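Local atomic coordinates of ribokinase (Giardia lamblia, PDB entry 6WHJ), a protein that probably catalyses the magnesium- and ATP-dependent phosphorylation of ribose at O-5, feeding the sugar into nucleotide synthesis and the pentose phosphate pathway. Residues S14-L19 and I113-G118; G66-D71 and D75-H80; G121-S126 and C145-D150. All coordinates share one frame; numbering follows the deposited sequence.

Contact 1 (S14-L19 and I113-G118). With EDO (1,2-ethanediol), chain F.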
# COMPACT_ATOMS: atom_id res chain seq x y z
N SER B 14 -18.14 -3.24 5.11
CA SER B 14 -17.21 -2.40 4.36
C SER B 14 -16.99 -2.89 2.93
O SER B 14 -17.14 -4.08 2.62
CB SER B 14 -15.87 -2.35 5.08
OG SER B 14 -15.36 -3.67 5.17
N TYR B 15 -16.63 -1.95 2.07
CA TYR B 15 -15.98 -2.25 0.80
C TYR B 15 -14.64 -1.53 0.80
O TYR B 15 -14.58 -0.32 1.04
CB TYR B 15 -16.79 -1.82 -0.43
CG TYR B 15 -15.95 -1.95 -1.68
CD1 TYR B 15 -15.77 -3.19 -2.27
CD2 TYR B 15 -15.25 -0.87 -2.20
CE1 TYR B 15 -14.96 -3.35 -3.38
CE2 TYR B 15 -14.43 -1.02 -3.32
CZ TYR B 15 -14.29 -2.27 -3.90
OH TYR B 15 -13.50 -2.46 -5.01
N ASN B 16 -13.58 -2.28 0.52
CA ASN B 16 -12.25 -1.72 0.35
C ASN B 16 -11.70 -2.16 -1.00
O ASN B 16 -11.83 -3.33 -1.38
CB ASN B 16 -11.28 -2.20 1.45
CG ASN B 16 -11.72 -1.77 2.85
OD1 ASN B 16 -12.08 -0.62 3.08
ND2 ASN B 16 -11.68 -2.71 3.79
N ARG B 17 -11.11 -1.22 -1.73
CA ARG B 17 -10.30 -1.58 -2.89
C ARG B 17 -8.94 -2.03 -2.37
O ARG B 17 -8.21 -1.25 -1.74
CB ARG B 17 -10.17 -0.39 -3.85
CG ARG B 17 -9.45 -0.71 -5.15
CD ARG B 17 -10.10 -1.90 -5.82
NE ARG B 17 -9.53 -2.21 -7.13
CZ ARG B 17 -10.15 -2.03 -8.29
NH1 ARG B 17 -11.38 -1.53 -8.33
NH2 ARG B 17 -9.53 -2.37 -9.42
N ASP B 18 -8.61 -3.30 -2.60
CA ASP B 18 -7.37 -3.87 -2.10
C ASP B 18 -6.22 -3.48 -3.04
O ASP B 18 -6.28 -3.77 -4.24
CB ASP B 18 -7.49 -5.39 -2.01
CG ASP B 18 -8.26 -5.86 -0.78
OD1 ASP B 18 -8.51 -5.06 0.15
OD2 ASP B 18 -8.65 -7.04 -0.77
N LEU B 19 -5.22 -2.79 -2.51
CA LEU B 19 -4.01 -2.47 -3.27
C LEU B 19 -2.86 -3.30 -2.70
O LEU B 19 -2.41 -3.04 -1.58
CB LEU B 19 -3.71 -0.98 -3.24
CG LEU B 19 -4.89 -0.08 -3.60
CD1 LEU B 19 -4.56 1.38 -3.31
CD2 LEU B 19 -5.23 -0.28 -5.04
N ILE B 113 -1.56 -5.48 6.44
CA ILE B 113 -2.73 -4.79 5.91
C ILE B 113 -2.90 -3.49 6.67
O ILE B 113 -2.97 -3.48 7.91
CB ILE B 113 -4.01 -5.64 6.02
CG1 ILE B 113 -3.80 -6.99 5.33
CG2 ILE B 113 -5.17 -4.91 5.37
CD1 ILE B 113 -5.01 -7.87 5.36
N VAL B 114 -2.99 -2.39 5.93
CA VAL B 114 -3.36 -1.09 6.47
C VAL B 114 -4.62 -0.64 5.74
O VAL B 114 -4.62 -0.51 4.51
CB VAL B 114 -2.25 -0.04 6.30
CG1 VAL B 114 -2.72 1.28 6.90
CG2 VAL B 114 -0.98 -0.49 6.96
N ILE B 115 -5.69 -0.43 6.50
CA ILE B 115 -6.97 -0.01 5.95
C ILE B 115 -7.13 1.50 6.12
O ILE B 115 -6.91 2.04 7.21
CB ILE B 115 -8.13 -0.75 6.63
CG1 ILE B 115 -7.95 -2.26 6.48
CG2 ILE B 115 -9.45 -0.30 6.06
CD1 ILE B 115 -9.04 -3.09 7.11
N SER B 116 -7.53 2.17 5.04
CA SER B 116 -8.00 3.55 5.10
C SER B 116 -9.50 3.43 4.90
O SER B 116 -9.97 3.24 3.77
CB SER B 116 -7.36 4.42 4.02
OG SER B 116 -7.85 5.76 4.07
N GLU B 117 -10.25 3.52 6.00
CA GLU B 117 -11.67 3.19 5.97
C GLU B 117 -12.41 4.09 5.00
O GLU B 117 -13.31 3.62 4.28
CB GLU B 117 -12.25 3.23 7.38
CG GLU B 117 -12.43 4.59 7.95
CD GLU B 117 -13.30 4.57 9.20
OE1 GLU B 117 -13.73 3.47 9.62
OE2 GLU B 117 -13.56 5.68 9.74
N GLY B 118 -12.03 5.36 4.92
CA GLY B 118 -12.63 6.25 3.94
C GLY B 118 -14.14 6.28 4.10
O GLY B 118 -14.67 6.46 5.20
C1 EDO F . -10.00 -7.15 4.24
O1 EDO F . -9.49 -6.37 5.33
C2 EDO F . -9.56 -6.55 2.91
O2 EDO F . -9.73 -5.13 2.97
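N16 and I115 meet at about a right angle, the amide of one against the CG2 methyl of the other, in a small buried contact that no hydrogen bond crosses. Followed outward, the asparagine shows how one short side chain can serve two kinds of neighbour. CB lies 3.6 Å from O2 of a bound 1,2-ethanediol. CG, placed beside the backbone N (chi1 -61°), comes to 4.2 Å from I115 CG2. At the tip both amide atoms lie against that methyl, OD1 at 4.0 Å, while ND2 also donates to the diol O2 over 3.2 Å, moderately bent at 151°. The same hydroxyl donates in turn to D18 OD1 at 3.1 Å, so O2 accepts one hydrogen bond from an amide and donates another to a carboxylate. I115 also reaches the diol, its CD1 lying 3.8 Å from O1. The strand bearing I115 pairs in parallel with a strand of the second subunit, which carries the sheet across the interface, consistent with the interlocked lids of dimeric ribokinases. N16 and D18 are predicted to bind substrate. The diol, probably from the crystallisation liquor, therefore suggests how a sugar hydroxyl could be held: one donor and one acceptor read its polarity, while an isoleucine lines the pocket without competing for hydrogen bonds.

Contact 2 (G66-D71 and D75-H80)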
# COMPACT_ATOMS: atom_id res chain seq x y z
N GLY B 66 -23.56 -0.86 2.27
CA GLY B 66 -22.25 -0.25 2.45
C GLY B 66 -22.20 1.12 1.80
O GLY B 66 -23.11 1.51 1.06
N ALA B 67 -21.11 1.83 2.06
CA ALA B 67 -20.90 3.18 1.54
C ALA B 67 -19.53 3.28 0.88
O ALA B 67 -18.54 2.76 1.40
CB ALA B 67 -21.02 4.23 2.65
N VAL B 68 -19.51 3.91 -0.30
CA VAL B 68 -18.30 4.14 -1.09
C VAL B 68 -18.31 5.60 -1.54
O VAL B 68 -19.31 6.31 -1.44
CB VAL B 68 -18.21 3.20 -2.30
CG1 VAL B 68 -18.20 1.74 -1.85
CG2 VAL B 68 -19.35 3.48 -3.30
N GLY B 69 -17.16 6.04 -2.06
CA GLY B 69 -17.03 7.42 -2.47
C GLY B 69 -17.62 7.68 -3.84
O GLY B 69 -18.03 6.77 -4.56
N LYS B 70 -17.72 8.96 -4.18
CA LYS B 70 -18.13 9.36 -5.53
C LYS B 70 -16.88 9.49 -6.39
O LYS B 70 -16.50 10.57 -6.85
CB LYS B 70 -18.94 10.65 -5.49
CG LYS B 70 -20.34 10.43 -4.97
CD LYS B 70 -21.12 11.73 -4.80
CE LYS B 70 -22.55 11.44 -4.35
NZ LYS B 70 -23.38 12.66 -4.31
N ASP B 71 -16.26 8.34 -6.62
CA ASP B 71 -15.01 8.23 -7.35
C ASP B 71 -15.07 7.00 -8.23
O ASP B 71 -16.10 6.32 -8.32
CB ASP B 71 -13.80 8.15 -6.40
CG ASP B 71 -14.01 7.18 -5.24
OD1 ASP B 71 -14.53 6.06 -5.44
OD2 ASP B 71 -13.63 7.54 -4.10
N ASP B 75 -17.71 3.80 -8.35
CA ASP B 75 -18.51 3.48 -9.52
C ASP B 75 -18.29 2.04 -9.95
O ASP B 75 -19.24 1.33 -10.30
CB ASP B 75 -18.17 4.43 -10.67
CG ASP B 75 -18.53 5.88 -10.38
OD1 ASP B 75 -19.43 6.14 -9.56
OD2 ASP B 75 -17.92 6.77 -11.00
N GLU B 76 -17.04 1.56 -9.89
CA GLU B 76 -16.74 0.22 -10.37
C GLU B 76 -17.38 -0.86 -9.51
O GLU B 76 -17.80 -1.90 -10.03
CB GLU B 76 -15.23 -0.01 -10.45
CG GLU B 76 -14.51 0.92 -11.44
CD GLU B 76 -13.04 0.56 -11.65
OE1 GLU B 76 -12.41 1.14 -12.57
OE2 GLU B 76 -12.51 -0.26 -10.85
N ILE B 77 -17.49 -0.63 -8.19
CA ILE B 77 -18.04 -1.69 -7.36
C ILE B 77 -19.56 -1.76 -7.49
O ILE B 77 -20.14 -2.85 -7.45
CB ILE B 77 -17.57 -1.55 -5.90
CG1 ILE B 77 -18.02 -2.76 -5.08
CG2 ILE B 77 -18.07 -0.27 -5.26
CD1 ILE B 77 -17.50 -4.10 -5.63
N LEU B 78 -20.24 -0.62 -7.68
CA LEU B 78 -21.67 -0.66 -7.98
C LEU B 78 -21.93 -1.41 -9.28
O LEU B 78 -22.88 -2.19 -9.37
CB LEU B 78 -22.26 0.74 -8.10
CG LEU B 78 -22.91 1.37 -6.88
CD1 LEU B 78 -21.82 1.85 -5.93
CD2 LEU B 78 -23.82 2.50 -7.29
N ALA B 79 -21.12 -1.14 -10.31
CA ALA B 79 -21.27 -1.86 -11.56
C ALA B 79 -20.96 -3.34 -11.37
O ALA B 79 -21.64 -4.20 -11.94
CB ALA B 79 -20.36 -1.25 -12.62
N HIS B 80 -19.96 -3.65 -10.54
CA HIS B 80 -19.58 -5.04 -10.31
C HIS B 80 -20.72 -5.83 -9.70
O HIS B 80 -20.97 -6.98 -10.08
CB HIS B 80 -18.34 -5.10 -9.41
CG HIS B 80 -17.81 -6.48 -9.19
ND1 HIS B 80 -17.52 -7.34 -10.22
CD2 HIS B 80 -17.51 -7.15 -8.05
CE1 HIS B 80 -17.07 -8.48 -9.73
NE2 HIS B 80 -17.05 -8.39 -8.41
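V68 faces I77 and L78 at the first connection of a beta-alpha-beta unit, in which strand 62-69 passes through a tight turn into helix 72-84 and the chain returns along strand 91-93. The contact illustrates how the end of a strand and the start of the next helix combine apolar packing with helix capping. The apolar part is a fork: the two methyls of V68 take different partners. CG1 lies beside the backbone N (chi1 -59°) and meets I77 CG2 at 4.0 Å, while CG2 meets L78 CD1, also at 4.0 Å, so that one valine reaches two successive helical residues. Neighbours extend the group: Y15 touches I77, and I90 touches both V68 and L78. The polar part centres on D71, the N-cap residue. Its carboxylate atom OD1 accepts from the backbone N of G74, capping an amide of the first turn that has no carbonyl partner within the helix, and it is also bonded to T98 OG1, which ties the cap to the chain beyond strand 91-93. D75 points its carboxylate to a different partner, its OD1 being bonded to Q92 NE2. The two acidic groups stay apart, with 6.4 Å between D71 OD1 and D75 OD1. The backbone link is the opening i to i+4 bond of the helix: D75 N donates to D71 O over 3.0 Å, with an N-H...O angle of 158°.

Contact 3 (G121-S126 and C145-D150). With EDO (1,2-ethanediol), chain F.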
# COMPACT_ATOMS: atom_id res chain seq x y z
N GLY B 121 -16.48 4.85 6.84
CA GLY B 121 -16.77 5.57 8.06
C GLY B 121 -18.04 6.41 8.02
O GLY B 121 -18.44 6.92 9.07
N MET B 122 -18.67 6.57 6.85
CA MET B 122 -19.93 7.30 6.77
C MET B 122 -21.17 6.42 6.83
O MET B 122 -22.29 6.95 6.86
CB MET B 122 -20.02 8.13 5.48
CG MET B 122 -19.35 9.49 5.54
SD MET B 122 -17.56 9.42 5.41
CE MET B 122 -17.23 11.18 5.27
N LEU B 123 -21.00 5.09 6.82
CA LEU B 123 -22.13 4.16 6.83
C LEU B 123 -22.77 4.20 8.21
O LEU B 123 -22.24 3.64 9.16
CB LEU B 123 -21.67 2.75 6.46
CG LEU B 123 -22.74 1.67 6.27
CD1 LEU B 123 -23.63 2.03 5.12
CD2 LEU B 123 -22.11 0.32 6.02
N LYS B 124 -23.91 4.87 8.31
CA LYS B 124 -24.76 5.01 9.49
C LYS B 124 -26.15 4.57 9.09
O LYS B 124 -26.47 4.50 7.90
CB LYS B 124 -24.86 6.46 10.00
CG LYS B 124 -23.65 7.35 10.02
CD LYS B 124 -24.11 8.71 10.51
CE LYS B 124 -22.99 9.54 11.08
NZ LYS B 124 -21.84 9.59 10.14
N PRO B 125 -27.02 4.27 10.06
CA PRO B 125 -28.43 4.02 9.71
C PRO B 125 -29.05 5.14 8.89
O PRO B 125 -29.73 4.86 7.90
CB PRO B 125 -29.11 3.88 11.08
CG PRO B 125 -28.02 3.36 11.98
CD PRO B 125 -26.76 4.02 11.49
N SER B 126 -28.79 6.40 9.26
CA SER B 126 -29.42 7.53 8.56
C SER B 126 -29.05 7.57 7.08
O SER B 126 -29.80 8.11 6.26
CB SER B 126 -29.06 8.84 9.27
OG SER B 126 -27.71 9.21 9.06
N CYS B 145 -16.01 -5.75 11.46
CA CYS B 145 -15.37 -4.69 12.22
C CYS B 145 -14.61 -3.72 11.32
O CYS B 145 -13.58 -3.17 11.72
CB CYS B 145 -14.42 -5.28 13.26
SG CYS B 145 -15.21 -6.26 14.55
N GLU B 146 -15.12 -3.47 10.11
CA GLU B 146 -14.44 -2.58 9.17
C GLU B 146 -15.26 -1.34 8.83
O GLU B 146 -15.04 -0.72 7.79
CB GLU B 146 -14.07 -3.34 7.90
CG GLU B 146 -12.92 -4.32 8.07
CD GLU B 146 -12.48 -4.97 6.76
OE1 GLU B 146 -13.24 -4.87 5.76
OE2 GLU B 146 -11.39 -5.59 6.73
N ILE B 147 -16.23 -0.97 9.68
CA ILE B 147 -16.82 0.37 9.65
C ILE B 147 -16.52 1.02 11.00
O ILE B 147 -15.79 0.46 11.82
CB ILE B 147 -18.34 0.35 9.34
CG1 ILE B 147 -19.13 -0.36 10.45
CG2 ILE B 147 -18.60 -0.30 7.98
CD1 ILE B 147 -20.64 -0.19 10.34
N SER B 148 -17.09 2.20 11.24
CA SER B 148 -16.72 2.95 12.44
C SER B 148 -17.34 2.34 13.69
O SER B 148 -18.46 1.81 13.65
CB SER B 148 -17.16 4.40 12.32
OG SER B 148 -18.39 4.61 13.00
N PRO B 149 -16.63 2.39 14.83
CA PRO B 149 -17.20 1.84 16.08
C PRO B 149 -18.53 2.47 16.48
O PRO B 149 -19.47 1.74 16.82
CB PRO B 149 -16.10 2.15 17.12
CG PRO B 149 -14.85 2.23 16.32
CD PRO B 149 -15.24 2.85 15.01
N ASP B 150 -18.64 3.80 16.40
CA ASP B 150 -19.87 4.46 16.82
C ASP B 150 -21.03 4.14 15.89
O ASP B 150 -22.17 3.99 16.35
CB ASP B 150 -19.66 5.97 16.86
CG ASP B 150 -18.76 6.42 18.00
OD1 ASP B 150 -18.50 5.61 18.92
OD2 ASP B 150 -18.34 7.60 17.98
C1 EDO F . -10.00 -7.15 4.24
O1 EDO F . -9.49 -6.37 5.33
C2 EDO F . -9.56 -6.55 2.91
O2 EDO F . -9.73 -5.13 2.97
O HOH W 1 -19.17 3.71 9.45
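L123 CD2 rests against I147 CG2 at 4.1 Å, the two branched side chains crossing at a slant. Beside them the backbone of G121 comes up to S148, with G121 O 4.3 Å from S148 CB. No direct hydrogen bond spans the segments; a water does the work instead, donating to L123 O at 3.1 Å and accepting from S148 N at the same distance. It thus satisfies a carbonyl and an amide that face each other too far apart to bond. In the next shell, a chi1 of 64° sets I147 CG2 anti to the carbonyl carbon, where it meets the leucine. Y182 OH bonds to I147 O. S148 sits at the N-cap of helix 149-165, where its OG accepts from N151 N. E146, just before I147, turns to the predicted substrate site: OE1 is bonded to S14 OG and K44 N, and OE2 accepts from O1 of the bound 1,2-ethanediol, though that bond's very short length is doubtful. Farther out, F155 of helix 149-165 touches L123 and L154 touches P125. The loop between strand 111-116 and helix 131-135 is thereby laid along the start of helix 149-165, just where the chain has left strand 140-143.

In the fold
From the N terminus, the chain leaves strand 9-12 of the large sheet and enters the four-stranded lid sheet at 14-19, which waits for 113-118 to close the wide loop of contact 1. Nested inside that loop lies contact 2, a local closure between strand 62-69 of the large sheet and its following helix. Contact 3 opens only after contact 1 has closed and joins 121-126 to 145-150, so those two stand in series. All three nevertheless meet in space: contacts 1 and 3 share the bound diol, Y15 and R17 of contact 1 reach contact 2, and L123 of contact 3 packs on G66 of contact 2. Together they link lid, central sheet and flanking helices around the predicted sugar site.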